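Local coordinates for protein inositol-1-monophosphatase SuhB (Mycobacterium tuberculosis, PDB 2Q74) that probably catalyses the magnesium-dependent dephosphorylation of inositol 1-phosphate to free myo-inositol, a key metabolite in mycobacteria, at residues A[60-68]-A[77-85]; A[126-136]-A[233-242]. All coordinates share one frame; numbering follows the deposited sequence.

Interaction 1: residues A[60-68]-A[77-85]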
ATOM      1  N   ASP A  60      -3.629  18.360 -10.430  1.00 69.32           N
ATOM      2  CA  ASP A  60      -5.007  17.895 -10.470  1.00 70.25           C
ATOM      3  C   ASP A  60      -5.803  18.714 -11.484  1.00 70.25           C
ATOM      4  O   ASP A  60      -6.491  18.156 -12.337  1.00 70.33           O
ATOM      5  CB  ASP A  60      -5.626  17.987  -9.071  1.00 70.62           C
ATOM      6  CG  ASP A  60      -6.904  17.213  -8.945  1.00 72.49           C
ATOM      7  OD1 ASP A  60      -6.880  15.974  -9.148  1.00 75.69           O
ATOM      8  OD2 ASP A  60      -7.937  17.840  -8.621  1.00 76.38           O
ATOM      9  N   THR A  61      -5.668  20.032 -11.415  1.00 70.25           N
ATOM     10  CA  THR A  61      -6.357  20.921 -12.340  1.00 70.31           C
ATOM     11  C   THR A  61      -5.873  20.737 -13.771  1.00 70.24           C
ATOM     12  O   THR A  61      -6.672  20.657 -14.702  1.00 70.21           O
ATOM     13  CB  THR A  61      -6.132  22.393 -11.965  1.00 70.32           C
ATOM     14  OG1 THR A  61      -6.343  22.559 -10.562  1.00 70.37           O
ATOM     15  CG2 THR A  61      -7.089  23.282 -12.739  1.00 70.46           C
ATOM     16  N   ASP A  62      -4.555  20.693 -13.938  1.00 70.07           N
ATOM     17  CA  ASP A  62      -3.952  20.560 -15.251  1.00 70.06           C
ATOM     18  C   ASP A  62      -4.482  19.319 -15.952  1.00 69.93           C
ATOM     19  O   ASP A  62      -4.866  19.371 -17.127  1.00 69.52           O
ATOM     20  CB  ASP A  62      -2.426  20.483 -15.134  1.00 70.20           C
ATOM     21  CG  ASP A  62      -1.783  21.820 -14.710  1.00 70.83           C
ATOM     22  OD1 ASP A  62      -2.370  22.901 -14.941  1.00 70.39           O
ATOM     23  OD2 ASP A  62      -0.673  21.779 -14.143  1.00 70.74           O
ATOM     24  N   THR A  63      -4.520  18.211 -15.210  1.00 69.87           N
ATOM     25  CA  THR A  63      -4.943  16.914 -15.742  1.00 69.67           C
ATOM     26  C   THR A  63      -6.441  16.884 -16.026  1.00 70.00           C
ATOM     27  O   THR A  63      -6.902  16.245 -16.968  1.00 69.50           O
ATOM     28  CB  THR A  63      -4.603  15.785 -14.756  1.00 69.64           C
ATOM     29  OG1 THR A  63      -3.209  15.802 -14.458  1.00 68.68           O
ATOM     30  CG2 THR A  63      -4.961  14.429 -15.331  1.00 69.30           C
ATOM     31  N   GLU A  64      -7.198  17.576 -15.188  1.00 70.79           N
ATOM     32  CA  GLU A  64      -8.628  17.781 -15.424  1.00 71.38           C
ATOM     33  C   GLU A  64      -8.852  18.514 -16.756  1.00 71.11           C
ATOM     34  O   GLU A  64      -9.749  18.150 -17.532  1.00 70.93           O
ATOM     35  CB  GLU A  64      -9.227  18.593 -14.270  1.00 71.87           C
ATOM     36  CG  GLU A  64     -10.722  18.900 -14.377  1.00 73.44           C
ATOM     37  CD  GLU A  64     -11.594  17.778 -13.887  1.00 74.86           C
ATOM     38  OE1 GLU A  64     -11.248  16.611 -14.172  1.00 76.96           O
ATOM     39  OE2 GLU A  64     -12.618  18.067 -13.219  1.00 75.67           O
ATOM     40  N   ARG A  65      -8.032  19.537 -17.006  1.00 70.59           N
ATOM     41  CA  ARG A  65      -8.077  20.274 -18.261  1.00 70.97           C
ATOM     42  C   ARG A  65      -7.767  19.363 -19.462  1.00 69.09           C
ATOM     43  O   ARG A  65      -8.480  19.387 -20.457  1.00 68.87           O
ATOM     44  CB  ARG A  65      -7.124  21.485 -18.229  1.00 70.86           C
ATOM     45  CG  ARG A  65      -7.533  22.567 -19.208  1.00 73.18           C
ATOM     46  CD  ARG A  65      -6.625  23.775 -19.202  1.00 75.87           C
ATOM     47  NE  ARG A  65      -6.624  24.481 -17.918  1.00 79.54           N
ATOM     48  CZ  ARG A  65      -5.633  24.464 -17.023  1.00 81.34           C
ATOM     49  NH1 ARG A  65      -4.519  23.773 -17.236  1.00 81.78           N
ATOM     50  NH2 ARG A  65      -5.756  25.151 -15.893  1.00 82.55           N
ATOM     51  N   LEU A  66      -6.711  18.561 -19.354  1.00 67.44           N
ATOM     52  CA  LEU A  66      -6.336  17.615 -20.401  1.00 66.62           C
ATOM     53  C   LEU A  66      -7.505  16.730 -20.761  1.00 66.45           C
ATOM     54  O   LEU A  66      -7.823  16.547 -21.927  1.00 66.05           O
ATOM     55  CB  LEU A  66      -5.156  16.748 -19.937  1.00 66.40           C
ATOM     56  CG  LEU A  66      -4.520  15.735 -20.908  1.00 66.33           C
ATOM     57  CD1 LEU A  66      -3.147  15.318 -20.410  1.00 64.81           C
ATOM     58  CD2 LEU A  66      -5.378  14.514 -21.117  1.00 64.28           C
ATOM     59  N   LEU A  67      -8.152  16.187 -19.743  1.00 66.74           N
ATOM     60  CA  LEU A  67      -9.260  15.254 -19.935  1.00 66.94           C
ATOM     61  C   LEU A  67     -10.496  15.908 -20.544  1.00 67.99           C
ATOM     62  O   LEU A  67     -11.171  15.303 -21.386  1.00 67.73           O
ATOM     63  CB  LEU A  67      -9.629  14.609 -18.608  1.00 66.37           C
ATOM     64  CG  LEU A  67      -8.654  13.556 -18.100  1.00 65.26           C
ATOM     65  CD1 LEU A  67      -8.961  13.230 -16.656  1.00 64.29           C
ATOM     66  CD2 LEU A  67      -8.715  12.302 -18.950  1.00 64.28           C
ATOM     67  N   ARG A  68     -10.793  17.128 -20.106  1.00 69.02           N
ATOM     68  CA  ARG A  68     -11.923  17.877 -20.641  1.00 70.16           C
ATOM     69  C   ARG A  68     -11.729  18.217 -22.115  1.00 70.76           C
ATOM     70  O   ARG A  68     -12.653  18.062 -22.910  1.00 70.71           O
ATOM     71  CB  ARG A  68     -12.152  19.151 -19.826  1.00 70.18           C
ATOM     72  CG  ARG A  68     -12.801  18.891 -18.462  1.00 70.89           C
ATOM     73  CD  ARG A  68     -13.063  20.183 -17.683  1.00 71.53           C
ATOM     74  NE  ARG A  68     -13.636  19.916 -16.360  1.00 72.75           N
ATOM     75  CZ  ARG A  68     -14.927  19.687 -16.107  1.00 73.05           C
ATOM     76  NH1 ARG A  68     -15.834  19.695 -17.081  1.00 72.88           N
ATOM     77  NH2 ARG A  68     -15.316  19.449 -14.859  1.00 73.56           N
ATOM     78  N   GLY A  77     -20.442  16.231 -27.670  1.00 77.98           N
ATOM     79  CA  GLY A  77     -21.578  16.763 -26.916  1.00 78.13           C
ATOM     80  C   GLY A  77     -21.790  16.155 -25.535  1.00 78.10           C
ATOM     81  O   GLY A  77     -22.821  16.371 -24.904  1.00 78.00           O
ATOM     82  N   ASP A  78     -20.817  15.393 -25.053  1.00 77.92           N
ATOM     83  CA  ASP A  78     -20.993  14.642 -23.810  1.00 77.60           C
ATOM     84  C   ASP A  78     -20.739  15.475 -22.561  1.00 76.89           C
ATOM     85  O   ASP A  78     -19.747  16.191 -22.466  1.00 76.71           O
ATOM     86  CB  ASP A  78     -20.108  13.404 -23.794  1.00 77.83           C
ATOM     87  CG  ASP A  78     -20.669  12.291 -24.630  1.00 78.17           C
ATOM     88  OD1 ASP A  78     -21.376  12.576 -25.619  1.00 79.06           O
ATOM     89  OD2 ASP A  78     -20.407  11.126 -24.290  1.00 79.02           O
ATOM     90  N   PRO A  79     -21.665  15.398 -21.601  1.00 76.18           N
ATOM     91  CA  PRO A  79     -21.483  16.023 -20.303  1.00 75.78           C
ATOM     92  C   PRO A  79     -20.320  15.455 -19.517  1.00 75.55           C
ATOM     93  O   PRO A  79     -20.016  14.271 -19.618  1.00 75.08           O
ATOM     94  CB  PRO A  79     -22.797  15.711 -19.582  1.00 75.59           C
ATOM     95  CG  PRO A  79     -23.763  15.487 -20.664  1.00 75.78           C
ATOM     96  CD  PRO A  79     -22.999  14.790 -21.712  1.00 76.05           C
ATOM     97  N   ILE A  80     -19.705  16.319 -18.723  1.00 75.83           N
ATOM     98  CA  ILE A  80     -18.564  15.976 -17.896  1.00 76.23           C
ATOM     99  C   ILE A  80     -18.866  16.381 -16.460  1.00 77.35           C
ATOM    100  O   ILE A  80     -18.998  17.570 -16.157  1.00 77.68           O
ATOM    101  CB  ILE A  80     -17.280  16.742 -18.324  1.00 75.90           C
ATOM    102  CG1 ILE A  80     -17.012  16.618 -19.833  1.00 75.23           C
ATOM    103  CG2 ILE A  80     -16.122  16.272 -17.495  1.00 75.22           C
ATOM    104  CD1 ILE A  80     -16.967  15.219 -20.343  1.00 75.55           C
ATOM    105  N   LEU A  81     -18.982  15.392 -15.580  1.00 78.67           N
ATOM    106  CA  LEU A  81     -18.986  15.636 -14.136  1.00 79.76           C
ATOM    107  C   LEU A  81     -17.572  15.397 -13.604  1.00 80.93           C
ATOM    108  O   LEU A  81     -17.114  14.256 -13.486  1.00 80.52           O
ATOM    109  CB  LEU A  81     -19.986  14.724 -13.424  1.00 79.76           C
ATOM    110  CG  LEU A  81     -19.970  14.745 -11.886  1.00 80.01           C
ATOM    111  CD1 LEU A  81     -20.366  16.102 -11.326  1.00 80.52           C
ATOM    112  CD2 LEU A  81     -20.870  13.663 -11.324  1.00 79.94           C
ATOM    113  N   GLY A  82     -16.872  16.484 -13.311  1.00 82.62           N
ATOM    114  CA  GLY A  82     -15.531  16.388 -12.778  1.00 84.04           C
ATOM    115  C   GLY A  82     -15.521  16.434 -11.268  1.00 85.57           C
ATOM    116  O   GLY A  82     -16.558  16.615 -10.617  1.00 85.90           O
ATOM    117  N   GLU A  83     -14.330  16.274 -10.707  1.00 87.30           N
ATOM    118  CA  GLU A  83     -14.122  16.516  -9.286  1.00 88.65           C
ATOM    119  C   GLU A  83     -14.463  17.983  -8.949  1.00 89.22           C
ATOM    120  O   GLU A  83     -14.606  18.331  -7.774  1.00 89.36           O
ATOM    121  CB  GLU A  83     -12.669  16.171  -8.927  1.00 89.03           C
ATOM    122  CG  GLU A  83     -12.384  16.012  -7.438  1.00 90.26           C
ATOM    123  CD  GLU A  83     -10.930  16.312  -7.091  1.00 90.85           C
ATOM    124  OE1 GLU A  83     -10.012  15.869  -7.835  1.00 90.60           O
ATOM    125  OE2 GLU A  83     -10.720  17.001  -6.066  1.00 91.50           O
ATOM    126  N   GLU A  84     -14.624  18.809  -9.998  1.00 89.91           N
ATOM    127  CA  GLU A  84     -14.911  20.251  -9.895  1.00 90.40           C
ATOM    128  C   GLU A  84     -15.912  20.731 -10.974  1.00 90.45           C
ATOM    129  O   GLU A  84     -15.597  21.621 -11.783  1.00 90.26           O
ATOM    130  CB  GLU A  84     -13.601  21.037 -10.033  1.00 90.55           C
ATOM    131  CG  GLU A  84     -12.948  20.908 -11.411  1.00 91.18           C
ATOM    132  CD  GLU A  84     -11.461  21.186 -11.379  1.00 92.90           C
ATOM    133  OE1 GLU A  84     -10.733  20.340 -10.814  1.00 93.62           O
ATOM    134  OE2 GLU A  84     -11.016  22.230 -11.922  1.00 93.98           O
ATOM    135  N   GLY A  85     -17.111  20.137 -10.980  1.00 90.42           N
ATOM    136  CA  GLY A  85     -18.156  20.462 -11.963  1.00 90.27           C
ATOM    137  C   GLY A  85     -18.793  19.212 -12.546  1.00 90.18           C
ATOM    138  O   GLY A  85     -19.968  19.216 -12.922  1.00 90.33           O
TER
HETATM  139  O   HOH W   1     -18.115  20.269 -15.328  1.00 90.13           O
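R68 on helix 55-74 reaches the short edge strand through a water: its NH1 donates to water 1 at 2.9 Å, and the same water donates to I80 O, 3.0 Å away. This joins a helix of the inositol monophosphatase sandwich to the strand leading into the family's Gly-Glu-Glu sequence, G82 to E84. R68 leaves the helix with CG beside its backbone N (chi1 -75°) and runs straight out to NE, past I80 in the opposite direction. I80 CG2 lies over one face of the guanidinium, 3.5 Å from R68 NH1. A salt bridge, its hydrogen bond weak, links R68 NH2 to E64 OE2 at 3.4 Å, one helical turn back. E64 OE2 also sits 3.4 Å from G82 CA and touches E84 CG, the glycine offering it no side chain to pass. E84 runs antiparallel alongside E64, its carboxylate plane turned 50° from that of E64. Further toward the active site, E83, a probable magnesium and substrate ligand, extends to meet D60, with D104 close by. Such a carboxylate cluster is consistent with a metal site. The D60 and E83 side chains cross at about a right angle, bringing D60 OD2 within 3.0 Å of E83 OE1, both acceptors.

Interaction 2: residues A[126-136]-A[233-242]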
ATOM      1  N   GLN A 126     -21.093   6.996 -17.693  1.00 66.90           N
ATOM      2  CA  GLN A 126     -22.408   6.757 -17.096  1.00 67.99           C
ATOM      3  C   GLN A 126     -23.527   7.133 -18.046  1.00 69.09           C
ATOM      4  O   GLN A 126     -23.391   8.072 -18.841  1.00 69.41           O
ATOM      5  CB  GLN A 126     -22.575   7.540 -15.787  1.00 67.89           C
ATOM      6  CG  GLN A 126     -21.872   6.901 -14.599  1.00 68.15           C
ATOM      7  CD  GLN A 126     -22.262   7.511 -13.266  1.00 68.60           C
ATOM      8  OE1 GLN A 126     -21.997   6.928 -12.207  1.00 69.61           O
ATOM      9  NE2 GLN A 126     -22.904   8.688 -13.307  1.00 68.44           N
ATOM     10  N   VAL A 127     -24.627   6.388 -17.948  1.00 70.32           N
ATOM     11  CA  VAL A 127     -25.856   6.669 -18.682  1.00 71.30           C
ATOM     12  C   VAL A 127     -27.001   6.498 -17.699  1.00 71.80           C
ATOM     13  O   VAL A 127     -27.264   5.391 -17.222  1.00 72.16           O
ATOM     14  CB  VAL A 127     -26.062   5.702 -19.878  1.00 71.61           C
ATOM     15  CG1 VAL A 127     -27.345   6.032 -20.614  1.00 71.76           C
ATOM     16  CG2 VAL A 127     -24.863   5.748 -20.827  1.00 71.70           C
ATOM     17  N   GLY A 128     -27.661   7.607 -17.379  1.00 72.22           N
ATOM     18  CA  GLY A 128     -28.752   7.614 -16.413  1.00 72.22           C
ATOM     19  C   GLY A 128     -28.293   7.241 -15.015  1.00 72.34           C
ATOM     20  O   GLY A 128     -29.048   6.639 -14.259  1.00 72.58           O
ATOM     21  N   GLY A 129     -27.050   7.579 -14.672  1.00 72.39           N
ATOM     22  CA  GLY A 129     -26.511   7.303 -13.335  1.00 72.28           C
ATOM     23  C   GLY A 129     -25.925   5.916 -13.169  1.00 72.15           C
ATOM     24  O   GLY A 129     -25.416   5.588 -12.111  1.00 72.03           O
ATOM     25  N   ILE A 130     -26.006   5.096 -14.215  1.00 72.06           N
ATOM     26  CA  ILE A 130     -25.445   3.749 -14.199  1.00 71.82           C
ATOM     27  C   ILE A 130     -24.133   3.743 -14.968  1.00 71.05           C
ATOM     28  O   ILE A 130     -24.074   4.263 -16.069  1.00 71.05           O
ATOM     29  CB  ILE A 130     -26.396   2.729 -14.863  1.00 72.18           C
ATOM     30  CG1 ILE A 130     -27.793   2.804 -14.224  1.00 73.33           C
ATOM     31  CG2 ILE A 130     -25.812   1.310 -14.768  1.00 71.68           C
ATOM     32  CD1 ILE A 130     -27.774   2.679 -12.671  1.00 74.23           C
ATOM     33  N   THR A 131     -23.096   3.141 -14.394  1.00 70.09           N
ATOM     34  CA  THR A 131     -21.804   3.009 -15.060  1.00 69.37           C
ATOM     35  C   THR A 131     -21.773   1.852 -16.077  1.00 68.91           C
ATOM     36  O   THR A 131     -21.899   0.675 -15.735  1.00 69.06           O
ATOM     37  CB  THR A 131     -20.664   2.836 -14.054  1.00 69.43           C
ATOM     38  OG1 THR A 131     -20.735   3.875 -13.065  1.00 69.98           O
ATOM     39  CG2 THR A 131     -19.307   2.931 -14.746  1.00 68.86           C
ATOM     40  N   VAL A 132     -21.595   2.232 -17.336  1.00 68.20           N
ATOM     41  CA  VAL A 132     -21.615   1.338 -18.488  1.00 67.31           C
ATOM     42  C   VAL A 132     -20.200   0.934 -18.907  1.00 66.63           C
ATOM     43  O   VAL A 132     -19.985  -0.136 -19.491  1.00 66.25           O
ATOM     44  CB  VAL A 132     -22.298   2.051 -19.668  1.00 67.21           C
ATOM     45  CG1 VAL A 132     -22.366   1.145 -20.881  1.00 67.70           C
ATOM     46  CG2 VAL A 132     -23.684   2.513 -19.261  1.00 67.36           C
ATOM     47  N   ALA A 133     -19.237   1.809 -18.629  1.00 66.00           N
ATOM     48  CA  ALA A 133     -17.850   1.551 -18.983  1.00 65.28           C
ATOM     49  C   ALA A 133     -16.911   2.404 -18.145  1.00 64.24           C
ATOM     50  O   ALA A 133     -17.281   3.476 -17.665  1.00 64.27           O
ATOM     51  CB  ALA A 133     -17.631   1.818 -20.456  1.00 65.34           C
ATOM     52  N   GLY A 134     -15.692   1.922 -17.965  1.00 62.77           N
ATOM     53  CA  GLY A 134     -14.785   2.587 -17.050  1.00 61.55           C
ATOM     54  C   GLY A 134     -13.342   2.178 -17.192  1.00 60.00           C
ATOM     55  O   GLY A 134     -13.040   1.129 -17.747  1.00 59.90           O
ATOM     56  N   ALA A 135     -12.450   3.014 -16.680  1.00 58.21           N
ATOM     57  CA  ALA A 135     -11.013   2.708 -16.731  1.00 57.06           C
ATOM     58  C   ALA A 135     -10.315   3.378 -15.581  1.00 55.87           C
ATOM     59  O   ALA A 135     -10.544   4.569 -15.332  1.00 56.81           O
ATOM     60  CB  ALA A 135     -10.406   3.162 -18.051  1.00 56.40           C
ATOM     61  N   VAL A 136      -9.491   2.626 -14.858  1.00 54.42           N
ATOM     62  CA  VAL A 136      -8.682   3.213 -13.772  1.00 53.17           C
ATOM     63  C   VAL A 136      -7.237   2.952 -14.082  1.00 52.76           C
ATOM     64  O   VAL A 136      -6.818   1.809 -14.259  1.00 52.49           O
ATOM     65  CB  VAL A 136      -8.988   2.589 -12.375  1.00 53.03           C
ATOM     66  CG1 VAL A 136      -8.035   3.170 -11.286  1.00 52.57           C
ATOM     67  CG2 VAL A 136     -10.444   2.776 -11.986  1.00 51.10           C
ATOM     68  N   VAL A 233     -18.528   9.889  -5.918  1.00 71.02           N
ATOM     69  CA  VAL A 233     -18.911   9.115  -7.102  1.00 70.29           C
ATOM     70  C   VAL A 233     -17.785   8.967  -8.125  1.00 69.63           C
ATOM     71  O   VAL A 233     -17.604   7.910  -8.724  1.00 69.54           O
ATOM     72  CB  VAL A 233     -20.136   9.743  -7.808  1.00 70.34           C
ATOM     73  CG1 VAL A 233     -20.587   8.867  -8.977  1.00 70.13           C
ATOM     74  CG2 VAL A 233     -21.281   9.927  -6.814  1.00 70.36           C
ATOM     75  N   TRP A 234     -17.011  10.026  -8.304  1.00 69.12           N
ATOM     76  CA  TRP A 234     -15.924  10.033  -9.279  1.00 68.63           C
ATOM     77  C   TRP A 234     -14.704   9.183  -8.897  1.00 67.24           C
ATOM     78  O   TRP A 234     -13.798   8.967  -9.729  1.00 66.58           O
ATOM     79  CB  TRP A 234     -15.496  11.464  -9.590  1.00 70.23           C
ATOM     80  CG  TRP A 234     -15.213  12.269  -8.412  1.00 71.64           C
ATOM     81  CD1 TRP A 234     -14.133  12.158  -7.580  1.00 73.77           C
ATOM     82  CD2 TRP A 234     -15.997  13.353  -7.909  1.00 73.49           C
ATOM     83  NE1 TRP A 234     -14.194  13.111  -6.581  1.00 74.11           N
ATOM     84  CE2 TRP A 234     -15.331  13.857  -6.758  1.00 74.16           C
ATOM     85  CE3 TRP A 234     -17.197  13.952  -8.315  1.00 74.43           C
ATOM     86  CZ2 TRP A 234     -15.831  14.919  -6.006  1.00 73.88           C
ATOM     87  CZ3 TRP A 234     -17.694  15.021  -7.566  1.00 74.23           C
ATOM     88  CH2 TRP A 234     -17.008  15.489  -6.420  1.00 73.79           C
ATOM     89  N   ASP A 235     -14.684   8.686  -7.662  1.00 65.62           N
ATOM     90  CA  ASP A 235     -13.635   7.785  -7.231  1.00 64.92           C
ATOM     91  C   ASP A 235     -14.045   6.328  -7.198  1.00 64.78           C
ATOM     92  O   ASP A 235     -13.188   5.443  -7.117  1.00 64.93           O
ATOM     93  CB  ASP A 235     -13.110   8.201  -5.871  1.00 64.69           C
ATOM     94  CG  ASP A 235     -12.306   9.484  -5.934  1.00 64.92           C
ATOM     95  OD1 ASP A 235     -11.666   9.730  -6.984  1.00 65.96           O
ATOM     96  OD2 ASP A 235     -12.314  10.250  -4.949  1.00 64.52           O
ATOM     97  N   CYS A 236     -15.330   6.041  -7.272  1.00 64.59           N
ATOM     98  CA  CYS A 236     -15.726   4.650  -7.226  1.00 65.08           C
ATOM     99  C   CYS A 236     -16.500   4.156  -8.452  1.00 64.84           C
ATOM    100  O   CYS A 236     -16.573   2.952  -8.680  1.00 64.84           O
ATOM    101  CB  CYS A 236     -16.479   4.386  -5.931  1.00 65.07           C
ATOM    102  SG  CYS A 236     -17.902   5.444  -5.699  1.00 67.95           S
ATOM    103  N   ALA A 237     -17.030   5.075  -9.259  1.00 64.92           N
ATOM    104  CA  ALA A 237     -17.904   4.717 -10.393  1.00 64.85           C
ATOM    105  C   ALA A 237     -17.224   3.720 -11.350  1.00 64.51           C
ATOM    106  O   ALA A 237     -17.759   2.637 -11.618  1.00 65.12           O
ATOM    107  CB  ALA A 237     -18.342   5.977 -11.150  1.00 64.79           C
ATOM    108  N   ALA A 238     -16.035   4.071 -11.830  1.00 63.73           N
ATOM    109  CA  ALA A 238     -15.255   3.202 -12.714  1.00 63.31           C
ATOM    110  C   ALA A 238     -14.834   1.870 -12.071  1.00 63.27           C
ATOM    111  O   ALA A 238     -15.148   0.787 -12.589  1.00 63.19           O
ATOM    112  CB  ALA A 238     -14.041   3.928 -13.196  1.00 62.77           C
ATOM    113  N   GLY A 239     -14.137   1.961 -10.938  1.00 62.83           N
ATOM    114  CA  GLY A 239     -13.715   0.781 -10.176  1.00 62.40           C
ATOM    115  C   GLY A 239     -14.834  -0.173  -9.801  1.00 62.14           C
ATOM    116  O   GLY A 239     -14.662  -1.387  -9.862  1.00 62.34           O
ATOM    117  N   ALA A 240     -15.981   0.375  -9.422  1.00 61.85           N
ATOM    118  CA  ALA A 240     -17.125  -0.436  -9.028  1.00 61.54           C
ATOM    119  C   ALA A 240     -17.500  -1.400 -10.157  1.00 61.14           C
ATOM    120  O   ALA A 240     -17.681  -2.601  -9.930  1.00 60.35           O
ATOM    121  CB  ALA A 240     -18.299   0.454  -8.654  1.00 61.00           C
ATOM    122  N   LEU A 241     -17.575  -0.859 -11.368  1.00 61.19           N
ATOM    123  CA  LEU A 241     -17.951  -1.633 -12.556  1.00 61.56           C
ATOM    124  C   LEU A 241     -16.910  -2.697 -12.801  1.00 61.32           C
ATOM    125  O   LEU A 241     -17.219  -3.845 -13.127  1.00 61.36           O
ATOM    126  CB  LEU A 241     -18.035  -0.722 -13.781  1.00 61.60           C
ATOM    127  CG  LEU A 241     -18.952  -1.041 -14.961  1.00 63.01           C
ATOM    128  CD1 LEU A 241     -18.332  -0.481 -16.276  1.00 63.30           C
ATOM    129  CD2 LEU A 241     -19.293  -2.501 -15.119  1.00 63.78           C
ATOM    130  N   ILE A 242     -15.662  -2.295 -12.654  1.00 61.53           N
ATOM    131  CA  ILE A 242     -14.542  -3.183 -12.910  1.00 61.29           C
ATOM    132  C   ILE A 242     -14.610  -4.381 -11.966  1.00 62.19           C
ATOM    133  O   ILE A 242     -14.646  -5.534 -12.420  1.00 62.41           O
ATOM    134  CB  ILE A 242     -13.200  -2.475 -12.777  1.00 61.23           C
ATOM    135  CG1 ILE A 242     -13.053  -1.403 -13.884  1.00 60.34           C
ATOM    136  CG2 ILE A 242     -12.101  -3.512 -12.889  1.00 60.62           C
ATOM    137  CD1 ILE A 242     -11.932  -0.401 -13.686  1.00 59.26           C
TER
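V233 starts the contact, its CG1 lying 4.0 Å from Q126 OE1, where the extended glutamine arm reaches across from the end of its strand. This is helix-on-sheet packing inside the layered inositol monophosphatase fold: the axes of helix 233-242 and strand 130-136 cross at -106°, so the helix runs almost square to the strand. V233 O takes two backbone bonds, from C236 N and A237 N. D235 points its carboxylate elsewhere, close to D104 and D107, consistent with a ligand of the second magnesium. A237 then turns to the sheet, and its CB meets T131 OG1 at 3.7 Å. The helix is kinked here, the N of 238 and of 239 having no bond to the preceding turn. At A238 the two backbones come nearest, its CA only 4.4 Å from G134 CA, an approach possible because glycine puts no side chain between them. A238 CB rests on A135 N at 3.9 Å and also touches V136. G239 follows, its N against V136 CG2. L241 sends CG anti to its backbone N (chi1 -152°), laying CG 3.5 Å from T131 O and pushing CD1 to the main chain at V132 and A133. Those two residues form a classic beta bulge facing A125. On the sheet's other face, A133 and A135 lean on helix 8-33, so strand 130-138 is sandwiched between helices. I242 ends the walk: with CG1 beside its backbone N (chi1 -66°), its CD1 packs 3.9 Å from V136 CG2.

In the fold
Following the chain, interaction 1 comes first: it closes the short connection from helix 55-74 into strand 80-81, at the edge of the first sheet. The chain then passes through strand 100-104, and interaction 2 opens on hairpin 120-138; the remaining strands of that sheet follow. It closes only after 96 intervening residues, past strands of the second sheet, when helix 233-245 returns to the first. The two loops lie in series, neither nesting nor crossing. Their centres are about 15 Å apart, yet they meet where E83 CG packs against W234 NE1 at 3.5 Å. Between them they contribute E83 and D235 to the probable magnesium site, which D104 and D107 join.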